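Side-chain contacts in putative trimethylamine methyltransferase (Rhizobium meliloti, PDB 4YYC), which probably acts as a methyltransferase, as a member of the trimethylamine methyltransferase family: residues E108-K111 / T112-K115; D232-N236 / N237-L241; V284-A287 / G288-Q292; A295-L298 / A299-F303; P499-D502 / P503-E507. All coordinates share one frame; numbering follows the deposited sequence. Where two conformers were deposited one is given.

Contact 1 (E108-K111 / T112-K115); sequences ELLK and TAPK
Leu110 lays its CD2 methyl beside the CB of Ala113, 4.1 Å away, and the backbone repeats the pairing: Ala113 N donates to Leu110 O over 2.9 Å. The N-H points well at its acceptor (161°), yet the donor stands 58° above the carbonyl plane and not on a lone pair. Ala113 CB also rests 3.4 Å from Leu110 O, so the small methyl fits against the very carbonyl that its own N-H grips. The contact lies at the C-terminal end of helix 105-109 and just after it, on the way to strand 116-119. A water bridges the exit, giving one hydrogen to Lys111 O and the other to Ala113 O, each at 2.8 Å, and so ties the two carbonyls together. Thr112 holds OG1 between its backbone N and carbonyl carbon (chi1 54°); from there the hydroxyl lies 3.2 Å from Leu109 O, while its hydrogen bond is made with Gln305 of helix 286-307. Leu110 and Ala113 both pack on that same helix. On the exposed side Lys111 stretches back along the turn, its chain extended beyond CG, and NZ forms a salt bridge with Glu108 OE1 that is weak as a hydrogen bond, at 3.2 Å.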
loop_
_atom_site.group_PDB
_atom_site.type_symbol
_atom_site.label_atom_id
_atom_site.label_comp_id
_atom_site.label_asym_id
_atom_site.label_seq_id
_atom_site.Cartn_x
_atom_site.Cartn_y
_atom_site.Cartn_z
ATOM N N GLU A 108 -32.240 -6.388 -12.806
ATOM C CA GLU A 108 -33.348 -7.260 -12.410
ATOM C C GLU A 108 -33.035 -8.731 -12.598
ATOM O O GLU A 108 -33.309 -9.544 -11.725
ATOM C CB GLU A 108 -34.625 -6.896 -13.191
ATOM C CG GLU A 108 -35.911 -7.586 -12.714
ATOM C CD GLU A 108 -36.425 -7.108 -11.344
ATOM O OE1 GLU A 108 -35.870 -6.128 -10.758
ATOM O OE2 GLU A 108 -37.413 -7.709 -10.831
ATOM N N LEU A 109 -32.443 -9.077 -13.742
ATOM C CA LEU A 109 -32.057 -10.467 -13.999
ATOM C C LEU A 109 -31.066 -10.961 -12.975
ATOM O O LEU A 109 -31.061 -12.122 -12.626
ATOM C CB LEU A 109 -31.484 -10.610 -15.394
ATOM C CG LEU A 109 -32.491 -10.502 -16.557
ATOM C CD1 LEU A 109 -31.785 -10.305 -17.894
ATOM C CD2 LEU A 109 -33.429 -11.697 -16.568
ATOM N N LEU A 110 -30.213 -10.065 -12.486
ATOM C CA LEU A 110 -29.196 -10.446 -11.503
ATOM C C LEU A 110 -29.728 -10.632 -10.097
ATOM O O LEU A 110 -28.995 -11.099 -9.227
ATOM C CB LEU A 110 -28.074 -9.415 -11.500
ATOM C CG LEU A 110 -27.115 -9.691 -12.669
ATOM C CD1 LEU A 110 -26.195 -8.505 -12.920
ATOM C CD2 LEU A 110 -26.295 -10.951 -12.449
ATOM N N LYS A 111 -31.010 -10.357 -9.875
ATOM C CA LYS A 111 -31.569 -10.624 -8.572
ATOM C C LYS A 111 -31.507 -12.065 -8.128
ATOM O O LYS A 111 -31.521 -12.345 -6.916
ATOM C CB LYS A 111 -33.022 -10.124 -8.497
ATOM C CG LYS A 111 -33.067 -8.624 -8.506
ATOM C CD LYS A 111 -34.500 -8.219 -8.561
ATOM C CE LYS A 111 -34.738 -6.907 -7.877
ATOM N NZ LYS A 111 -36.194 -6.810 -7.674
ATOM N N THR A 112 -31.461 -12.982 -9.075
ATOM C CA THR A 112 -31.294 -14.387 -8.773
ATOM C C THR A 112 -29.865 -14.838 -8.470
ATOM O O THR A 112 -29.671 -15.966 -8.043
ATOM C CB THR A 112 -31.908 -15.268 -9.882
ATOM O OG1 THR A 112 -31.370 -14.897 -11.148
ATOM C CG2 THR A 112 -33.379 -15.140 -9.921
ATOM N N ALA A 113 -28.864 -13.990 -8.706
ATOM C CA ALA A 113 -27.484 -14.399 -8.508
ATOM C C ALA A 113 -27.182 -14.354 -7.003
ATOM O O ALA A 113 -27.633 -13.440 -6.314
ATOM C CB ALA A 113 -26.537 -13.471 -9.282
ATOM N N PRO A 114 -26.450 -15.342 -6.484
ATOM C CA PRO A 114 -26.138 -15.319 -5.033
ATOM C C PRO A 114 -25.135 -14.226 -4.661
ATOM O O PRO A 114 -24.149 -14.021 -5.373
ATOM C CB PRO A 114 -25.560 -16.727 -4.788
ATOM C CG PRO A 114 -24.960 -17.087 -6.131
ATOM C CD PRO A 114 -25.911 -16.540 -7.150
ATOM N N LYS A 115 -25.415 -13.502 -3.566
ATOM C CA LYS A 115 -24.480 -12.513 -3.057
ATOM C C LYS A 115 -23.234 -13.166 -2.548
ATOM O O LYS A 115 -22.183 -12.541 -2.564
ATOM C CB LYS A 115 -25.077 -11.728 -1.896
ATOM C CG LYS A 115 -26.105 -10.705 -2.299
ATOM C CD LYS A 115 -26.076 -9.566 -1.250
ATOM C CE LYS A 115 -27.319 -8.710 -1.188
ATOM N NZ LYS A 115 -28.138 -8.630 -2.425
HETATM O O HOH W 1 -30.059 -13.934 -5.100
#

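Contact 2 (D232-N236 / N237-L241); sequences DFVEN and NAVTL
The junction between helix 231-236 and strand 240-245, one of the parallel strands of the central sheet, is built round a stacked pair, the Phe233 ring and the Asn237 carboxamide. Asn237 ND2 sits over the centre of one ring face, 3.5 Å above its plane, with ring and amide planes only 28° apart. The same nitrogen donates to Phe233 O at 2.9 Å, in the carbonyl plane and on a lone pair, while the acceptor lies close to the plane of the amide. Bond and stack together fix the rotation of the carboxamide. A chi1 of -169° carries the Phe233 ring forward, to lie against the residue four places on. Asn237 CB adds an off-centre CH-pi contact, 4.2 Å from the ring centroid, and Asn237 N makes a weak bond to Val234 O. A leucine in place of Phe233 would probably leave the Asn237 amide without its flat support, held by the backbone bond, and Val239 CG1 without the ring edge. His120 meets the ring edge-to-face. Asn236 ND2 reaches back one turn to Asp232 O over 2.8 Å, outside the carbonyl plane. Val239, whose backbone N bonds to Gln268, turns toward the helix and sets CG1 at the ring edge, in plane, 3.9 Å from Phe233 CE1.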
loop_
_atom_site.group_PDB
_atom_site.type_symbol
_atom_site.label_atom_id
_atom_site.label_comp_id
_atom_site.label_asym_id
_atom_site.label_seq_id
_atom_site.Cartn_x
_atom_site.Cartn_y
_atom_site.Cartn_z
ATOM N N ASP A 232 -24.035 -35.526 -8.589
ATOM C CA ASP A 232 -25.029 -34.620 -7.999
ATOM C C ASP A 232 -24.360 -33.491 -7.211
ATOM O O ASP A 232 -24.855 -32.359 -7.239
ATOM C CB ASP A 232 -26.045 -35.336 -7.120
ATOM C CG ASP A 232 -26.910 -36.296 -7.901
ATOM O OD1 ASP A 232 -27.459 -35.905 -8.955
ATOM O OD2 ASP A 232 -27.035 -37.455 -7.470
ATOM N N PHE A 233 -23.239 -33.783 -6.566
ATOM C CA PHE A 233 -22.511 -32.757 -5.815
ATOM C C PHE A 233 -22.131 -31.582 -6.699
ATOM O O PHE A 233 -22.346 -30.437 -6.310
ATOM C CB PHE A 233 -21.283 -33.319 -5.137
ATOM C CG PHE A 233 -20.668 -32.367 -4.144
ATOM C CD1 PHE A 233 -19.782 -31.396 -4.544
ATOM C CD2 PHE A 233 -20.986 -32.461 -2.816
ATOM C CE1 PHE A 233 -19.205 -30.538 -3.624
ATOM C CE2 PHE A 233 -20.428 -31.606 -1.878
ATOM C CZ PHE A 233 -19.527 -30.645 -2.279
ATOM N N VAL A 234 -21.580 -31.853 -7.878
ATOM C CA VAL A 234 -21.188 -30.775 -8.781
ATOM C C VAL A 234 -22.396 -29.975 -9.285
ATOM O O VAL A 234 -22.340 -28.745 -9.378
ATOM C CB VAL A 234 -20.335 -31.328 -9.932
ATOM C CG1 VAL A 234 -20.125 -30.294 -11.011
ATOM C CG2 VAL A 234 -19.024 -31.877 -9.373
ATOM N N GLU A 235 -23.509 -30.657 -9.585
ATOM C CA GLU A 235 -24.688 -29.935 -10.050
ATOM C C GLU A 235 -25.285 -29.032 -8.975
ATOM O O GLU A 235 -26.036 -28.125 -9.298
ATOM C CB GLU A 235 -25.765 -30.918 -10.523
ATOM C CG GLU A 235 -25.408 -31.679 -11.793
ATOM C CD GLU A 235 -25.236 -30.787 -13.023
ATOM O OE1 GLU A 235 -25.970 -29.779 -13.208
ATOM O OE2 GLU A 235 -24.322 -31.068 -13.825
ATOM N N ASN A 236 -24.949 -29.275 -7.715
ATOM C CA ASN A 236 -25.524 -28.528 -6.618
ATOM C C ASN A 236 -24.562 -27.580 -5.896
ATOM O O ASN A 236 -24.993 -26.845 -5.026
ATOM C CB ASN A 236 -26.127 -29.508 -5.622
ATOM C CG ASN A 236 -27.411 -30.116 -6.127
ATOM O OD1 ASN A 236 -28.421 -29.436 -6.208
ATOM N ND2 ASN A 236 -27.367 -31.395 -6.532
ATOM N N ASN A 237 -23.282 -27.592 -6.246
ATOM C CA ASN A 237 -22.268 -26.852 -5.475
ATOM C C ASN A 237 -21.167 -26.372 -6.418
ATOM O O ASN A 237 -20.689 -27.131 -7.281
ATOM C CB ASN A 237 -21.585 -27.752 -4.469
ATOM C CG ASN A 237 -22.528 -28.310 -3.428
ATOM O OD1 ASN A 237 -22.875 -27.626 -2.457
ATOM N ND2 ASN A 237 -22.986 -29.529 -3.632
ATOM N N ALA A 238 -20.741 -25.125 -6.249
ATOM C CA ALA A 238 -19.629 -24.610 -7.025
ATOM C C ALA A 238 -18.323 -25.249 -6.516
ATOM O O ALA A 238 -17.986 -25.153 -5.320
ATOM C CB ALA A 238 -19.539 -23.078 -6.905
ATOM N N VAL A 239 -17.615 -25.906 -7.415
ATOM C CA VAL A 239 -16.282 -26.442 -7.120
ATOM C C VAL A 239 -15.210 -25.785 -7.973
ATOM O O VAL A 239 -14.031 -26.047 -7.775
ATOM C CB VAL A 239 -16.192 -27.974 -7.268
ATOM C CG1 VAL A 239 -17.156 -28.678 -6.311
ATOM C CG2 VAL A 239 -16.446 -28.430 -8.688
ATOM N N THR A 240 -15.618 -24.927 -8.901
ATOM C CA THR A 240 -14.704 -24.156 -9.745
ATOM C C THR A 240 -15.186 -22.709 -9.842
ATOM O O THR A 240 -16.407 -22.433 -9.846
ATOM C CB THR A 240 -14.586 -24.728 -11.172
ATOM O OG1 THR A 240 -15.901 -24.880 -11.714
ATOM C CG2 THR A 240 -13.909 -26.036 -11.159
ATOM N N LEU A 241 -14.213 -21.800 -9.891
ATOM C CA LEU A 241 -14.397 -20.454 -10.445
ATOM C C LEU A 241 -13.706 -20.426 -11.791
ATOM O O LEU A 241 -12.633 -21.013 -11.951
ATOM C CB LEU A 241 -13.783 -19.361 -9.537
ATOM C CG LEU A 241 -14.797 -18.733 -8.588
ATOM C CD1 LEU A 241 -15.404 -19.747 -7.625
ATOM C CD2 LEU A 241 -14.155 -17.620 -7.763
#

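Contact 3 (V284-A287 / G288-Q292); sequences VTVA and GTLTQ
Thr291 uses two donors on one acceptor, Ala287 O: N at 3.0 Å and OG1 at 2.9 Å, arriving from opposite faces of the carbonyl plane. The hydroxyl gets there because OG1 lies anti to the carbonyl carbon of its own residue (chi1 -61°), folded back along the helix. A valine in place of Thr291 would probably leave Ala287 O with the backbone donor alone and put a methyl where the buried hydroxyl had found its acceptor. Thr289 has the same rotamer, and its N donates to Thr285 O at 3.0 Å; its OG1 is 2.9 Å from that oxygen, but Ser282 and Ser278 also bond to this hydroxyl, so which acceptor takes its proton stays open. These residues form the first turns of helix 286-307, the crossover helix of a beta-alpha-beta unit between strands 269-277 and 313-322. Thr285 occupies the N-cap position, with OG1 hydrogen-bonded to Ala430 O of the second subunit. Leu290 N meets Val286 O nearly head-on, with an N-H...O angle of 170°. Above that bond the side chains of Val286 and Leu290 run side by side, CG1 to CD1 4.2 Å, and both pack against Val339 of helix 334-350.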
loop_
_atom_site.group_PDB
_atom_site.type_symbol
_atom_site.label_atom_id
_atom_site.label_comp_id
_atom_site.label_asym_id
_atom_site.label_seq_id
_atom_site.Cartn_x
_atom_site.Cartn_y
_atom_site.Cartn_z
ATOM N N VAL A 284 -9.701 7.053 -20.923
ATOM C CA VAL A 284 -8.500 7.300 -20.137
ATOM C C VAL A 284 -8.854 7.716 -18.699
ATOM O O VAL A 284 -8.038 7.574 -17.772
ATOM C CB VAL A 284 -7.606 8.348 -20.825
ATOM C CG1 VAL A 284 -8.167 9.746 -20.658
ATOM C CG2 VAL A 284 -6.175 8.209 -20.340
ATOM N N THR A 285 -10.071 8.183 -18.481
ATOM C CA THR A 285 -10.482 8.630 -17.146
ATOM C C THR A 285 -11.098 7.521 -16.261
ATOM O O THR A 285 -11.651 6.524 -16.748
ATOM C CB THR A 285 -11.485 9.774 -17.264
ATOM O OG1 THR A 285 -12.582 9.285 -18.027
ATOM C CG2 THR A 285 -10.873 10.975 -17.940
ATOM N N VAL A 286 -11.029 7.749 -14.951
ATOM C CA VAL A 286 -11.535 6.811 -13.956
ATOM C C VAL A 286 -13.043 6.651 -14.116
ATOM O O VAL A 286 -13.546 5.523 -14.232
ATOM C CB VAL A 286 -11.164 7.257 -12.531
ATOM C CG1 VAL A 286 -11.862 6.377 -11.476
ATOM C CG2 VAL A 286 -9.661 7.183 -12.402
ATOM N N ALA A 287 -13.770 7.767 -14.153
ATOM C CA ALA A 287 -15.196 7.687 -14.261
ATOM C C ALA A 287 -15.682 6.992 -15.550
ATOM O O ALA A 287 -16.608 6.184 -15.502
ATOM C CB ALA A 287 -15.844 9.031 -14.155
ATOM N N GLY A 288 -15.048 7.280 -16.678
ATOM C CA GLY A 288 -15.425 6.625 -17.922
ATOM C C GLY A 288 -15.120 5.143 -17.926
ATOM O O GLY A 288 -15.920 4.343 -18.445
ATOM N N THR A 289 -13.975 4.785 -17.352
ATOM C CA THR A 289 -13.588 3.400 -17.211
ATOM C C THR A 289 -14.612 2.650 -16.334
ATOM O O THR A 289 -15.046 1.568 -16.704
ATOM C CB THR A 289 -12.170 3.287 -16.628
ATOM O OG1 THR A 289 -11.231 3.777 -17.601
ATOM C CG2 THR A 289 -11.789 1.864 -16.264
ATOM N N LEU A 290 -14.965 3.217 -15.186
ATOM C CA LEU A 290 -15.957 2.587 -14.318
ATOM C C LEU A 290 -17.303 2.376 -14.999
ATOM O O LEU A 290 -17.967 1.383 -14.779
ATOM C CB LEU A 290 -16.214 3.397 -13.051
ATOM C CG LEU A 290 -15.134 3.248 -12.002
ATOM C CD1 LEU A 290 -15.386 4.232 -10.889
ATOM C CD2 LEU A 290 -15.060 1.817 -11.466
ATOM N N THR A 291 -17.764 3.375 -15.754
ATOM C CA THR A 291 -19.011 3.261 -16.452
ATOM C C THR A 291 -18.966 2.077 -17.431
ATOM O O THR A 291 -19.905 1.278 -17.521
ATOM C CB THR A 291 -19.267 4.579 -17.209
ATOM O OG1 THR A 291 -19.344 5.620 -16.229
ATOM C CG2 THR A 291 -20.505 4.514 -17.990
ATOM N N GLN A 292 -17.882 2.001 -18.202
ATOM C CA GLN A 292 -17.764 0.900 -19.168
ATOM C C GLN A 292 -17.692 -0.460 -18.469
ATOM O O GLN A 292 -18.319 -1.429 -18.894
ATOM C CB GLN A 292 -16.565 1.083 -20.064
ATOM C CG GLN A 292 -16.629 0.222 -21.316
ATOM C CD GLN A 292 -15.303 0.327 -22.048
ATOM O OE1 GLN A 292 -15.009 1.352 -22.613
ATOM N NE2 GLN A 292 -14.486 -0.727 -22.006
#

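Contact 4 (A295-L298 / A299-F303); sequences AEVL and AGAAF
Four successive i to i+4 hydrogen bonds, from Ala299 N to Ala295 O through Ala302 N to Leu298 O, carry the helix across this span without a break. Gly300 N to Glu296 O is the straightest, at 168°, and Ala301 N to Val297 O the shortest, at 2.8 Å, whereas Ala302 N sits 37° above the plane of the Leu298 carbonyl. Little side chain lies between the turns. Val297 places CG1 4.3 Å from Ala301 CB, and the methyls otherwise rest on backbone: Ala301 CB is 3.1 Å from Val297 O, and Ala302 CB stands equally near Leu298 O. The Leu298 side chain packs on Leu70 and Cys106. The small residues probably let other helices come close to the backbone here: Ala295 is met by Val69 and Leu70 of helix 56-73, Ala302 by Cys106 and Leu109 of helix 105-109. The one buried acid, Glu296, is held at both oxygens, OE1 by Ser248 and OE2 by Met250 N and Gln292 NE2. Alanine-rich and wholly buried, this is the middle of the crossover helix in the beta-alpha-beta unit linking strand 269-277 to strand 313-322.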
loop_
_atom_site.group_PDB
_atom_site.type_symbol
_atom_site.label_atom_id
_atom_site.label_comp_id
_atom_site.label_asym_id
_atom_site.label_seq_id
_atom_site.Cartn_x
_atom_site.Cartn_y
_atom_site.Cartn_z
ATOM N N ALA A 295 -21.161 -1.490 -17.284
ATOM C CA ALA A 295 -21.996 -1.942 -18.430
ATOM C C ALA A 295 -21.621 -3.354 -18.868
ATOM O O ALA A 295 -22.488 -4.214 -19.021
ATOM C CB ALA A 295 -21.855 -0.954 -19.591
ATOM N N GLU A 296 -20.327 -3.628 -19.010
ATOM C CA GLU A 296 -19.845 -4.948 -19.444
ATOM C C GLU A 296 -20.229 -6.015 -18.414
ATOM O O GLU A 296 -20.719 -7.069 -18.784
ATOM C CB GLU A 296 -18.342 -4.943 -19.678
ATOM C CG GLU A 296 -17.934 -4.084 -20.833
ATOM C CD GLU A 296 -16.455 -4.069 -21.110
ATOM O OE1 GLU A 296 -15.669 -4.848 -20.496
ATOM O OE2 GLU A 296 -16.024 -3.257 -21.967
ATOM N N VAL A 297 -20.028 -5.726 -17.127
ATOM C CA VAL A 297 -20.382 -6.699 -16.105
ATOM C C VAL A 297 -21.869 -6.933 -16.014
ATOM O O VAL A 297 -22.309 -8.080 -15.902
ATOM C CB VAL A 297 -19.761 -6.338 -14.716
ATOM C CG1 VAL A 297 -20.381 -7.225 -13.630
ATOM C CG2 VAL A 297 -18.247 -6.409 -14.762
ATOM N N LEU A 298 -22.664 -5.871 -16.073
ATOM C CA LEU A 298 -24.107 -6.074 -16.047
ATOM C C LEU A 298 -24.556 -7.049 -17.149
ATOM O O LEU A 298 -25.343 -7.950 -16.883
ATOM C CB LEU A 298 -24.846 -4.724 -16.157
ATOM C CG LEU A 298 -24.902 -3.870 -14.891
ATOM C CD1 LEU A 298 -25.339 -2.459 -15.203
ATOM C CD2 LEU A 298 -25.836 -4.470 -13.849
ATOM N N ALA A 299 -24.088 -6.847 -18.366
ATOM C CA ALA A 299 -24.517 -7.684 -19.490
ATOM C C ALA A 299 -24.005 -9.118 -19.328
ATOM O O ALA A 299 -24.780 -10.069 -19.456
ATOM C CB ALA A 299 -24.037 -7.070 -20.773
ATOM N N GLY A 300 -22.710 -9.266 -19.053
ATOM C CA GLY A 300 -22.132 -10.593 -18.987
ATOM C C GLY A 300 -22.635 -11.397 -17.800
ATOM O O GLY A 300 -22.887 -12.592 -17.923
ATOM N N ALA A 301 -22.711 -10.752 -16.632
ATOM C CA ALA A 301 -23.227 -11.440 -15.455
ATOM C C ALA A 301 -24.693 -11.779 -15.610
ATOM O O ALA A 301 -25.118 -12.905 -15.278
ATOM C CB ALA A 301 -22.976 -10.638 -14.195
ATOM N N ALA A 302 -25.509 -10.853 -16.150
ATOM C CA ALA A 302 -26.934 -11.178 -16.347
ATOM C C ALA A 302 -27.109 -12.329 -17.308
ATOM O O ALA A 302 -28.017 -13.150 -17.110
ATOM C CB ALA A 302 -27.687 -9.960 -16.856
ATOM N N PHE A 303 -26.236 -12.413 -18.318
ATOM C CA PHE A 303 -26.253 -13.537 -19.239
ATOM C C PHE A 303 -26.192 -14.883 -18.525
ATOM O O PHE A 303 -26.909 -15.843 -18.896
ATOM C CB PHE A 303 -25.110 -13.419 -20.240
ATOM C CG PHE A 303 -25.121 -14.521 -21.281
ATOM C CD1 PHE A 303 -26.138 -14.614 -22.207
ATOM C CD2 PHE A 303 -24.164 -15.495 -21.247
ATOM C CE1 PHE A 303 -26.148 -15.673 -23.142
ATOM C CE2 PHE A 303 -24.138 -16.538 -22.173
ATOM C CZ PHE A 303 -25.123 -16.622 -23.113
#

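Contact 5 (P499-D502 / P503-E507); sequences PYLD and PAIDE
Asp502 caps helix 503-518 with its carboxylate, OD1 accepting from Ala504 N at 2.8 Å, while its main-chain oxygen takes Asp506 N in an almost straight bond of 172°. The capping bond is more bent, 141°, and the donor meets OD1 from above the carboxylate plane. With CG anti to the backbone N (chi1 177°), the carboxylate swings forward to the first turn, where its negative charge would probably suit the positive end of the helix dipole. Pro503, in the first helical position, brings no N-H that would need an acceptor. The inner side is the more fully packed, round buried Leu501. There Leu501 CD1 touches Ile505 CG2 at 4.1 Å, its CD2 lies 3.8 Å from Asp506 OD1, and the leucine crosses both side chains at about a right angle. Ile505 crosses the capping side chain in the same manner, CG1 3.9 Å from Asp502 OD2. The outer side is looser: exposed Tyr500 crosses the exposed Pro503 obliquely, meeting it through OH, 3.4 Å from CD, and the neighbouring CZ. Leu501 is buried against Ile201 and Arg202 of helix 192-202, and Asp506 OD1 bonds to Tyr198 of that helix, so the start of the C-terminal helix is seated on helix 192-202.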
loop_
_atom_site.group_PDB
_atom_site.type_symbol
_atom_site.label_atom_id
_atom_site.label_comp_id
_atom_site.label_asym_id
_atom_site.label_seq_id
_atom_site.Cartn_x
_atom_site.Cartn_y
_atom_site.Cartn_z
ATOM N N PRO A 499 -0.890 -33.931 -0.943
ATOM C CA PRO A 499 -2.065 -34.282 -0.150
ATOM C C PRO A 499 -2.674 -35.591 -0.661
ATOM O O PRO A 499 -2.677 -35.849 -1.852
ATOM C CB PRO A 499 -3.032 -33.127 -0.393
ATOM C CG PRO A 499 -2.598 -32.506 -1.655
ATOM C CD PRO A 499 -1.124 -32.768 -1.812
ATOM N N TYR A 500 -3.220 -36.381 0.240
ATOM C CA TYR A 500 -3.815 -37.651 -0.117
ATOM C C TYR A 500 -4.876 -37.527 -1.196
ATOM O O TYR A 500 -5.670 -36.597 -1.177
ATOM C CB TYR A 500 -4.474 -38.246 1.112
ATOM C CG TYR A 500 -5.146 -39.550 0.861
ATOM C CD1 TYR A 500 -4.400 -40.719 0.777
ATOM C CD2 TYR A 500 -6.531 -39.628 0.669
ATOM C CE1 TYR A 500 -5.008 -41.933 0.533
ATOM C CE2 TYR A 500 -7.147 -40.829 0.411
ATOM C CZ TYR A 500 -6.384 -41.986 0.358
ATOM O OH TYR A 500 -6.989 -43.193 0.144
ATOM N N LEU A 501 -4.866 -38.463 -2.135
ATOM C CA LEU A 501 -5.934 -38.600 -3.116
ATOM C C LEU A 501 -6.360 -40.061 -3.179
ATOM O O LEU A 501 -5.535 -40.925 -3.442
ATOM C CB LEU A 501 -5.457 -38.136 -4.487
ATOM C CG LEU A 501 -6.423 -38.225 -5.686
ATOM C CD1 LEU A 501 -7.681 -37.407 -5.480
ATOM C CD2 LEU A 501 -5.752 -37.793 -6.984
ATOM N N ASP A 502 -7.643 -40.332 -2.967
ATOM C CA ASP A 502 -8.170 -41.694 -3.097
ATOM C C ASP A 502 -7.683 -42.373 -4.396
ATOM O O ASP A 502 -7.930 -41.878 -5.503
ATOM C CB ASP A 502 -9.691 -41.629 -3.042
ATOM C CG ASP A 502 -10.379 -42.969 -3.247
ATOM O OD1 ASP A 502 -9.758 -44.005 -3.595
ATOM O OD2 ASP A 502 -11.615 -42.976 -3.074
ATOM N N PRO A 503 -7.009 -43.530 -4.275
ATOM C CA PRO A 503 -6.511 -44.169 -5.502
ATOM C C PRO A 503 -7.559 -44.543 -6.540
ATOM O O PRO A 503 -7.266 -44.482 -7.728
ATOM C CB PRO A 503 -5.789 -45.408 -4.978
ATOM C CG PRO A 503 -6.366 -45.630 -3.615
ATOM C CD PRO A 503 -6.643 -44.289 -3.071
ATOM N N ALA A 504 -8.770 -44.882 -6.119
ATOM C CA ALA A 504 -9.862 -45.125 -7.047
ATOM C C ALA A 504 -10.227 -43.878 -7.852
ATOM O O ALA A 504 -10.487 -43.947 -9.062
ATOM C CB ALA A 504 -11.082 -45.636 -6.295
ATOM N N ILE A 505 -10.223 -42.733 -7.189
ATOM C CA ILE A 505 -10.492 -41.452 -7.880
ATOM C C ILE A 505 -9.352 -41.120 -8.824
ATOM O O ILE A 505 -9.591 -40.749 -9.957
ATOM C CB ILE A 505 -10.719 -40.300 -6.879
ATOM C CG1 ILE A 505 -11.988 -40.584 -6.072
ATOM C CG2 ILE A 505 -10.820 -38.958 -7.608
ATOM C CD1 ILE A 505 -12.361 -39.532 -5.041
ATOM N N ASP A 506 -8.115 -41.270 -8.353
ATOM C CA ASP A 506 -6.957 -41.053 -9.198
ATOM C C ASP A 506 -7.040 -41.903 -10.483
ATOM O O ASP A 506 -6.886 -41.390 -11.575
ATOM C CB ASP A 506 -5.691 -41.364 -8.420
ATOM C CG ASP A 506 -4.443 -40.782 -9.057
ATOM O OD1 ASP A 506 -4.539 -39.874 -9.909
ATOM O OD2 ASP A 506 -3.337 -41.228 -8.665
ATOM N N GLU A 507 -7.317 -43.194 -10.327
ATOM C CA GLU A 507 -7.406 -44.119 -11.460
ATOM C C GLU A 507 -8.506 -43.686 -12.429
ATOM O O GLU A 507 -8.301 -43.705 -13.652
ATOM C CB GLU A 507 -7.624 -45.555 -10.968
ATOM C CG GLU A 507 -7.874 -46.585 -12.041
#

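In the fold
Contacts 3 and 4 are buried and belong to one element, helix 286-307: the first adds threonine hydroxyls to its starting turns beside the second subunit, the other relies on backbone bonds and small methyls. Contact 1 touches contact 4 directly, Leu110 CD2 lying 3.6 Å from Ala301 O, so a helix end with an exposed salt bridge packs on the alanine-rich face. Contact 2, partly buried, adds an amide-ring stack to its aliphatic packing where a helix hands over to a sheet strand. Contact 5 lies at the surface, about 48 Å from contact 3 between centres; both are helix starts, but a carboxylate makes the capping bond in contact 5, whereas the N-cap threonine of contact 3 bonds to the second subunit.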